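BF1531-like N-terminal domain-containing protein (Bacteroides fragilis, PDB 3SLR) is of unknown function but may hydrolyse ester bonds, its N-terminal part pairing an FkbH-type SGNH-hydrolase-like domain with a magnesium-binding, HAD-like phosphatase domain. Local coordinates at residues A[176-187]-A[198-209]. Sequence-based numbering, arbitrary orientation.
Sequences ISAKYGRNFMFD and LSLDALPIISSR
Ile176 and Tyr180 on helix 176-180 face Ile205 and Arg209 on helix 203-209, the two short axes running roughly antiparallel (149°) and coming no closer than 12.1 Å, while the chain around Phe184 and Met185 meets Ser199 directly. Ser199 joins the backbones through two groups. Ser199 OG donates to Phe184 O at 2.8 Å, in the carbonyl plane; Ser199 N donates to Met185 O at 2.9 Å, from above that carbonyl's plane. The hydroxyl lies between backbone N and carbonyl carbon (chi1 69°), where it also accepts from Ala202 N, forming an ST motif. Thus one hydroxyl bridges the end of helix 182-185 to the turn leading into helix 203-209.

Apolar side chains continue the contact. Ile205 CD1 sits over one face of the Tyr180 ring in a CH-pi contact, 3.8 Å from the centroid and 21° off the normal. Ile205 CD1 also lies 3.9 Å from Phe184 CE2, in an oblique approach, while Phe184 CZ packs against Asp201 CB at 3.6 Å. Selenomethionine Met185 starts away from the partner segment, but bends at chi2 and chi3 bring its CE back against Ala202 CB and to 3.8 Å from Ile206 CD1. Past this methyl, Ile176 CG2 packs against Ile205 CG2, and Ile176 CG1 lies over one face of the Arg209 guanidinium, 3.5 Å from NH1. Leu173 backs both Met185 and Ile206. At the other end a water links Asp187 OD2 to Leu200 N.

Far from the magnesium site, this packing joins helices 173-180 and 182-185, which follow edge strand 168-171 of the parallel sheet in the FkbH-type domain, to helix 203-217, with helix 188-194 in between. Its chemistry is divided: directional bonds through Ser199 fix the turn, whereas largely apolar contacts join the helices.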
ATOM      1  N   ILE A 176       6.405  -4.796  -0.488  1.00 14.63           N
ATOM      2  CA  ILE A 176       5.320  -5.732  -0.229  1.00 14.32           C
ATOM      3  C   ILE A 176       5.900  -7.138  -0.031  1.00 12.89           C
ATOM      4  O   ILE A 176       5.597  -7.825   0.951  1.00 13.42           O
ATOM      5  CB  ILE A 176       4.316  -5.739  -1.419  1.00 13.29           C
ATOM      6  CG1 ILE A 176       3.655  -4.367  -1.551  1.00 15.07           C
ATOM      7  CG2 ILE A 176       3.269  -6.844  -1.255  1.00 14.35           C
ATOM      8  CD1 ILE A 176       2.964  -4.152  -2.892  1.00 13.87           C
ATOM      9  N   SER A 177       6.727  -7.562  -0.977  0.52 14.04           N
ATOM     10  CA  SER A 177       7.303  -8.901  -0.958  0.52 13.44           C
ATOM     11  C   SER A 177       8.251  -9.113   0.227  0.52 13.25           C
ATOM     12  O   SER A 177       8.372 -10.230   0.741  0.52 12.82           O
ATOM     13  CB  SER A 177       8.027  -9.181  -2.276  0.52 12.62           C
ATOM     14  OG  SER A 177       7.124  -9.181  -3.370  0.52 14.29           O
ATOM     15  N   ALA A 178       8.937  -8.051   0.648  1.00 12.43           N
ATOM     16  CA  ALA A 178       9.843  -8.158   1.807  1.00 11.71           C
ATOM     17  C   ALA A 178       9.078  -8.626   3.045  1.00 13.16           C
ATOM     18  O   ALA A 178       9.619  -9.334   3.878  1.00 13.70           O
ATOM     19  CB  ALA A 178      10.559  -6.842   2.090  1.00 11.47           C
ATOM     20  N   LYS A 179       7.819  -8.224   3.175  1.00 13.12           N
ATOM     21  CA  LYS A 179       7.014  -8.657   4.317  1.00 11.81           C
ATOM     22  C   LYS A 179       6.555 -10.111   4.198  1.00 13.28           C
ATOM     23  O   LYS A 179       6.767 -10.909   5.101  1.00 16.59           O
ATOM     24  CB  LYS A 179       5.787  -7.738   4.495  1.00 12.29           C
ATOM     25  CG  LYS A 179       4.833  -8.204   5.600  1.00 14.88           C
ATOM     26  CD  LYS A 179       3.723  -7.186   5.876  1.00 15.66           C
ATOM     27  CE  LYS A 179       2.571  -7.827   6.662  1.00 17.60           C
ATOM     28  NZ  LYS A 179       2.973  -8.343   7.988  1.00 17.91           N
ATOM     29  N   TYR A 180       5.917 -10.456   3.080  1.00 12.65           N
ATOM     30  CA  TYR A 180       5.340 -11.786   2.921  1.00 14.21           C
ATOM     31  C   TYR A 180       6.383 -12.840   2.550  1.00 14.11           C
ATOM     32  O   TYR A 180       6.237 -14.012   2.896  1.00 15.68           O
ATOM     33  CB  TYR A 180       4.264 -11.770   1.834  1.00 12.98           C
ATOM     34  CG  TYR A 180       3.054 -10.950   2.213  1.00 15.24           C
ATOM     35  CD1 TYR A 180       2.951  -9.614   1.842  1.00 15.40           C
ATOM     36  CD2 TYR A 180       2.026 -11.508   2.962  1.00 18.27           C
ATOM     37  CE1 TYR A 180       1.838  -8.861   2.199  1.00 18.66           C
ATOM     38  CE2 TYR A 180       0.911 -10.767   3.320  1.00 22.15           C
ATOM     39  CZ  TYR A 180       0.825  -9.446   2.936  1.00 23.53           C
ATOM     40  OH  TYR A 180      -0.288  -8.715   3.295  1.00 24.29           O
ATOM     41  N   GLY A 181       7.413 -12.422   1.821  1.00 12.03           N
ATOM     42  CA  GLY A 181       8.454 -13.341   1.376  1.00 13.26           C
ATOM     43  C   GLY A 181       8.141 -13.968   0.029  1.00 14.96           C
ATOM     44  O   GLY A 181       6.989 -14.273  -0.278  1.00 14.16           O
ATOM     45  N   ARG A 182       9.180 -14.183  -0.771  1.00 13.86           N
ATOM     46  CA  ARG A 182       9.011 -14.832  -2.063  1.00 14.58           C
ATOM     47  C   ARG A 182       8.433 -16.239  -1.889  1.00 13.99           C
ATOM     48  O   ARG A 182       7.688 -16.705  -2.735  1.00 14.48           O
ATOM     49  CB  ARG A 182      10.332 -14.861  -2.832  1.00 11.34           C
ATOM     50  CG  ARG A 182      10.190 -15.428  -4.257  1.00 11.67           C
ATOM     51  CD  ARG A 182      11.459 -15.249  -5.087  1.00 13.36           C
ATOM     52  NE  ARG A 182      12.552 -16.109  -4.629  1.00 13.80           N
ATOM     53  CZ  ARG A 182      13.550 -15.720  -3.845  1.00 15.94           C
ATOM     54  NH1 ARG A 182      13.609 -14.472  -3.387  1.00 15.37           N
ATOM     55  NH2 ARG A 182      14.488 -16.594  -3.492  1.00 13.15           N
ATOM     56  N   ASN A 183       8.740 -16.893  -0.772  1.00 16.24           N
ATOM     57  CA  ASN A 183       8.153 -18.209  -0.482  1.00 16.91           C
ATOM     58  C   ASN A 183       6.621 -18.205  -0.555  1.00 16.69           C
ATOM     59  O   ASN A 183       6.004 -19.215  -0.885  1.00 20.74           O
ATOM     60  CB  ASN A 183       8.633 -18.740   0.879  1.00 17.76           C
ATOM     61  CG  ASN A 183      10.066 -19.244   0.842  1.00 19.84           C
ATOM     62  OD1 ASN A 183      10.647 -19.414  -0.223  1.00 19.40           O
ATOM     63  ND2 ASN A 183      10.638 -19.495   2.013  1.00 18.27           N
ATOM     64  N   PHE A 184       6.017 -17.054  -0.274  1.00 16.62           N
ATOM     65  CA  PHE A 184       4.567 -16.894  -0.309  1.00 15.50           C
ATOM     66  C   PHE A 184       4.093 -16.253  -1.624  1.00 19.30           C
ATOM     67  O   PHE A 184       3.038 -16.602  -2.155  1.00 18.26           O
ATOM     68  CB  PHE A 184       4.121 -16.043   0.889  1.00 15.42           C
ATOM     69  CG  PHE A 184       2.690 -15.566   0.807  1.00 20.33           C
ATOM     70  CD1 PHE A 184       1.668 -16.290   1.401  1.00 22.97           C
ATOM     71  CD2 PHE A 184       2.374 -14.396   0.138  1.00 17.75           C
ATOM     72  CE1 PHE A 184       0.357 -15.857   1.330  1.00 23.55           C
ATOM     73  CE2 PHE A 184       1.062 -13.958   0.057  1.00 22.46           C
ATOM     74  CZ  PHE A 184       0.055 -14.687   0.658  1.00 24.87           C
HETATM   75  N   MSE A 185       4.885 -15.317  -2.149  1.00 17.44           N
HETATM   76  CA  MSE A 185       4.471 -14.528  -3.303  1.00 14.73           C
HETATM   77  C   MSE A 185       4.579 -15.290  -4.621  1.00 16.04           C
HETATM   78  O   MSE A 185       3.894 -14.972  -5.589  1.00 15.27           O
HETATM   79  CB  MSE A 185       5.323 -13.256  -3.407  1.00 15.77           C
HETATM   80  CG  MSE A 185       5.266 -12.341  -2.194  1.00 14.40           C
HETATM   81 SE   MSE A 185       3.593 -11.393  -1.979  1.00 28.41          SE
HETATM   82  CE  MSE A 185       3.562 -10.353  -3.641  1.00 16.84           C
ATOM     83  N   PHE A 186       5.459 -16.281  -4.645  1.00 15.89           N
ATOM     84  CA  PHE A 186       5.799 -17.027  -5.858  1.00 17.12           C
ATOM     85  C   PHE A 186       5.433 -18.499  -5.678  1.00 19.30           C
ATOM     86  O   PHE A 186       5.716 -19.096  -4.641  1.00 19.09           O
ATOM     87  CB  PHE A 186       7.303 -16.853  -6.145  1.00 13.02           C
ATOM     88  CG  PHE A 186       7.840 -17.736  -7.240  1.00 14.61           C
ATOM     89  CD1 PHE A 186       7.435 -17.564  -8.559  1.00 15.53           C
ATOM     90  CD2 PHE A 186       8.781 -18.711  -6.955  1.00 18.11           C
ATOM     91  CE1 PHE A 186       7.939 -18.367  -9.571  1.00 17.84           C
ATOM     92  CE2 PHE A 186       9.295 -19.511  -7.959  1.00 17.13           C
ATOM     93  CZ  PHE A 186       8.869 -19.349  -9.265  1.00 17.71           C
ATOM     94  N   ASP A 187       4.798 -19.078  -6.693  1.00 18.96           N
ATOM     95  CA  ASP A 187       4.379 -20.474  -6.653  1.00 17.86           C
ATOM     96  C   ASP A 187       5.077 -21.173  -7.818  1.00 20.42           C
ATOM     97  O   ASP A 187       4.651 -21.074  -8.971  1.00 18.94           O
ATOM     98  CB  ASP A 187       2.850 -20.541  -6.785  1.00 21.57           C
ATOM     99  CG  ASP A 187       2.285 -21.948  -6.603  1.00 28.12           C
ATOM    100  OD1 ASP A 187       2.998 -22.935  -6.881  1.00 28.35           O
ATOM    101  OD2 ASP A 187       1.099 -22.057  -6.211  1.00 27.30           O
ATOM    102  N   LEU A 198       2.852 -14.773  -9.929  1.00 18.58           N
ATOM    103  CA  LEU A 198       2.301 -14.468  -8.609  1.00 17.05           C
ATOM    104  C   LEU A 198       1.398 -15.599  -8.128  1.00 18.79           C
ATOM    105  O   LEU A 198       0.621 -16.151  -8.901  1.00 18.92           O
ATOM    106  CB  LEU A 198       1.498 -13.162  -8.645  1.00 17.53           C
ATOM    107  CG  LEU A 198       2.295 -11.882  -8.920  1.00 17.49           C
ATOM    108  CD1 LEU A 198       1.353 -10.715  -9.226  1.00 19.66           C
ATOM    109  CD2 LEU A 198       3.194 -11.552  -7.746  1.00 18.86           C
ATOM    110  N   SER A 199       1.492 -15.936  -6.845  1.00 17.50           N
ATOM    111  CA  SER A 199       0.635 -16.975  -6.280  1.00 18.68           C
ATOM    112  C   SER A 199      -0.813 -16.494  -6.170  1.00 17.54           C
ATOM    113  O   SER A 199      -1.094 -15.294  -6.200  1.00 16.92           O
ATOM    114  CB  SER A 199       1.146 -17.404  -4.905  1.00 17.62           C
ATOM    115  OG  SER A 199       0.963 -16.346  -3.979  1.00 17.28           O
ATOM    116  N   LEU A 200      -1.731 -17.441  -6.026  1.00 18.40           N
ATOM    117  CA  LEU A 200      -3.152 -17.128  -5.942  1.00 21.81           C
ATOM    118  C   LEU A 200      -3.441 -16.158  -4.808  1.00 21.80           C
ATOM    119  O   LEU A 200      -4.296 -15.270  -4.935  1.00 19.70           O
ATOM    120  CB  LEU A 200      -3.970 -18.409  -5.754  1.00 24.00           C
ATOM    121  CG  LEU A 200      -5.488 -18.244  -5.636  1.00 28.96           C
ATOM    122  CD1 LEU A 200      -6.043 -17.491  -6.830  1.00 26.63           C
ATOM    123  CD2 LEU A 200      -6.167 -19.605  -5.499  1.00 31.75           C
ATOM    124  N   ASP A 201      -2.728 -16.321  -3.698  1.00 20.28           N
ATOM    125  CA  ASP A 201      -2.979 -15.489  -2.531  1.00 20.84           C
ATOM    126  C   ASP A 201      -2.262 -14.149  -2.614  1.00 19.29           C
ATOM    127  O   ASP A 201      -2.629 -13.198  -1.925  1.00 19.93           O
ATOM    128  CB  ASP A 201      -2.627 -16.244  -1.256  1.00 26.65           C
ATOM    129  CG  ASP A 201      -3.567 -17.402  -1.001  1.00 32.19           C
ATOM    130  OD1 ASP A 201      -4.799 -17.201  -1.099  1.00 34.64           O
ATOM    131  OD2 ASP A 201      -3.079 -18.515  -0.723  1.00 36.85           O
ATOM    132  N   ALA A 202      -1.260 -14.067  -3.480  1.00 18.36           N
ATOM    133  CA  ALA A 202      -0.557 -12.812  -3.706  1.00 19.03           C
ATOM    134  C   ALA A 202      -1.328 -11.900  -4.646  1.00 18.37           C
ATOM    135  O   ALA A 202      -1.218 -10.676  -4.558  1.00 18.81           O
ATOM    136  CB  ALA A 202       0.830 -13.070  -4.259  1.00 18.85           C
ATOM    137  N   LEU A 203      -2.093 -12.493  -5.558  1.00 19.55           N
ATOM    138  CA  LEU A 203      -2.790 -11.717  -6.586  1.00 16.16           C
ATOM    139  C   LEU A 203      -3.654 -10.570  -6.040  1.00 17.80           C
ATOM    140  O   LEU A 203      -3.527  -9.440  -6.503  1.00 18.42           O
ATOM    141  CB  LEU A 203      -3.605 -12.622  -7.522  1.00 18.32           C
ATOM    142  CG  LEU A 203      -2.849 -13.339  -8.643  1.00 25.09           C
ATOM    143  CD1 LEU A 203      -3.684 -14.495  -9.177  1.00 26.87           C
ATOM    144  CD2 LEU A 203      -2.485 -12.365  -9.765  1.00 21.35           C
ATOM    145  N   PRO A 204      -4.516 -10.843  -5.043  1.00 17.17           N
ATOM    146  CA  PRO A 204      -5.356  -9.761  -4.507  1.00 14.61           C
ATOM    147  C   PRO A 204      -4.561  -8.704  -3.750  1.00 15.51           C
ATOM    148  O   PRO A 204      -5.021  -7.572  -3.631  1.00 17.17           O
ATOM    149  CB  PRO A 204      -6.287 -10.474  -3.523  1.00 19.77           C
ATOM    150  CG  PRO A 204      -6.116 -11.916  -3.751  1.00 21.57           C
ATOM    151  CD  PRO A 204      -4.814 -12.146  -4.427  1.00 19.66           C
ATOM    152  N   ILE A 205      -3.401  -9.071  -3.204  1.00 16.91           N
ATOM    153  CA  ILE A 205      -2.548  -8.084  -2.565  1.00 14.56           C
ATOM    154  C   ILE A 205      -2.036  -7.089  -3.596  1.00 14.73           C
ATOM    155  O   ILE A 205      -2.092  -5.885  -3.387  1.00 17.25           O
ATOM    156  CB  ILE A 205      -1.347  -8.732  -1.843  1.00 16.34           C
ATOM    157  CG1 ILE A 205      -1.844  -9.571  -0.660  1.00 17.92           C
ATOM    158  CG2 ILE A 205      -0.371  -7.658  -1.402  1.00 19.28           C
ATOM    159  CD1 ILE A 205      -0.775 -10.483  -0.036  1.00 20.02           C
ATOM    160  N   ILE A 206      -1.553  -7.594  -4.722  1.00 14.18           N
ATOM    161  CA  ILE A 206      -1.036  -6.719  -5.762  1.00 12.96           C
ATOM    162  C   ILE A 206      -2.146  -5.883  -6.434  1.00 14.15           C
ATOM    163  O   ILE A 206      -1.947  -4.700  -6.710  1.00 15.15           O
ATOM    164  CB  ILE A 206      -0.209  -7.502  -6.813  1.00 13.63           C
ATOM    165  CG1 ILE A 206       0.991  -8.184  -6.147  1.00 15.35           C
ATOM    166  CG2 ILE A 206       0.235  -6.576  -7.939  1.00 16.72           C
ATOM    167  CD1 ILE A 206       1.651  -7.345  -5.076  1.00 18.31           C
ATOM    168  N   SER A 207      -3.311  -6.470  -6.680  1.00 14.82           N
ATOM    169  CA  SER A 207      -4.388  -5.690  -7.283  1.00 14.46           C
ATOM    170  C   SER A 207      -4.816  -4.560  -6.351  1.00 15.16           C
ATOM    171  O   SER A 207      -5.072  -3.440  -6.793  1.00 17.35           O
ATOM    172  CB  SER A 207      -5.592  -6.563  -7.696  1.00 18.61           C
ATOM    173  OG  SER A 207      -6.113  -7.319  -6.614  1.00 18.27           O
ATOM    174  N   SER A 208      -4.886  -4.848  -5.058  1.00 14.41           N
ATOM    175  CA  SER A 208      -5.328  -3.837  -4.107  1.00 15.41           C
ATOM    176  C   SER A 208      -4.326  -2.681  -4.082  1.00 15.90           C
ATOM    177  O   SER A 208      -4.707  -1.520  -4.123  1.00 13.85           O
ATOM    178  CB  SER A 208      -5.526  -4.449  -2.718  1.00 16.11           C
ATOM    179  OG  SER A 208      -6.026  -3.480  -1.814  1.00 18.32           O
ATOM    180  N   ARG A 209      -3.044  -3.010  -4.027  1.00 12.98           N
ATOM    181  CA  ARG A 209      -1.987  -1.998  -4.012  1.00 14.30           C
ATOM    182  C   ARG A 209      -1.889  -1.219  -5.322  1.00 15.12           C
ATOM    183  O   ARG A 209      -1.412  -0.079  -5.342  1.00 16.84           O
ATOM    184  CB  ARG A 209      -0.636  -2.649  -3.687  1.00 15.75           C
ATOM    185  CG  ARG A 209      -0.526  -3.156  -2.241  1.00 15.47           C
ATOM    186  CD  ARG A 209      -0.444  -2.009  -1.244  1.00 14.69           C
ATOM    187  NE  ARG A 209       0.720  -1.168  -1.513  1.00 16.41           N
ATOM    188  CZ  ARG A 209       1.839  -1.160  -0.792  1.00 14.97           C
ATOM    189  NH1 ARG A 209       1.959  -1.936   0.289  1.00 14.95           N
ATOM    190  NH2 ARG A 209       2.840  -0.359  -1.146  1.00 14.51           N
TER
HETATM  191  O   HOH W   1      -0.875 -20.068  -6.836  1.00 23.88           O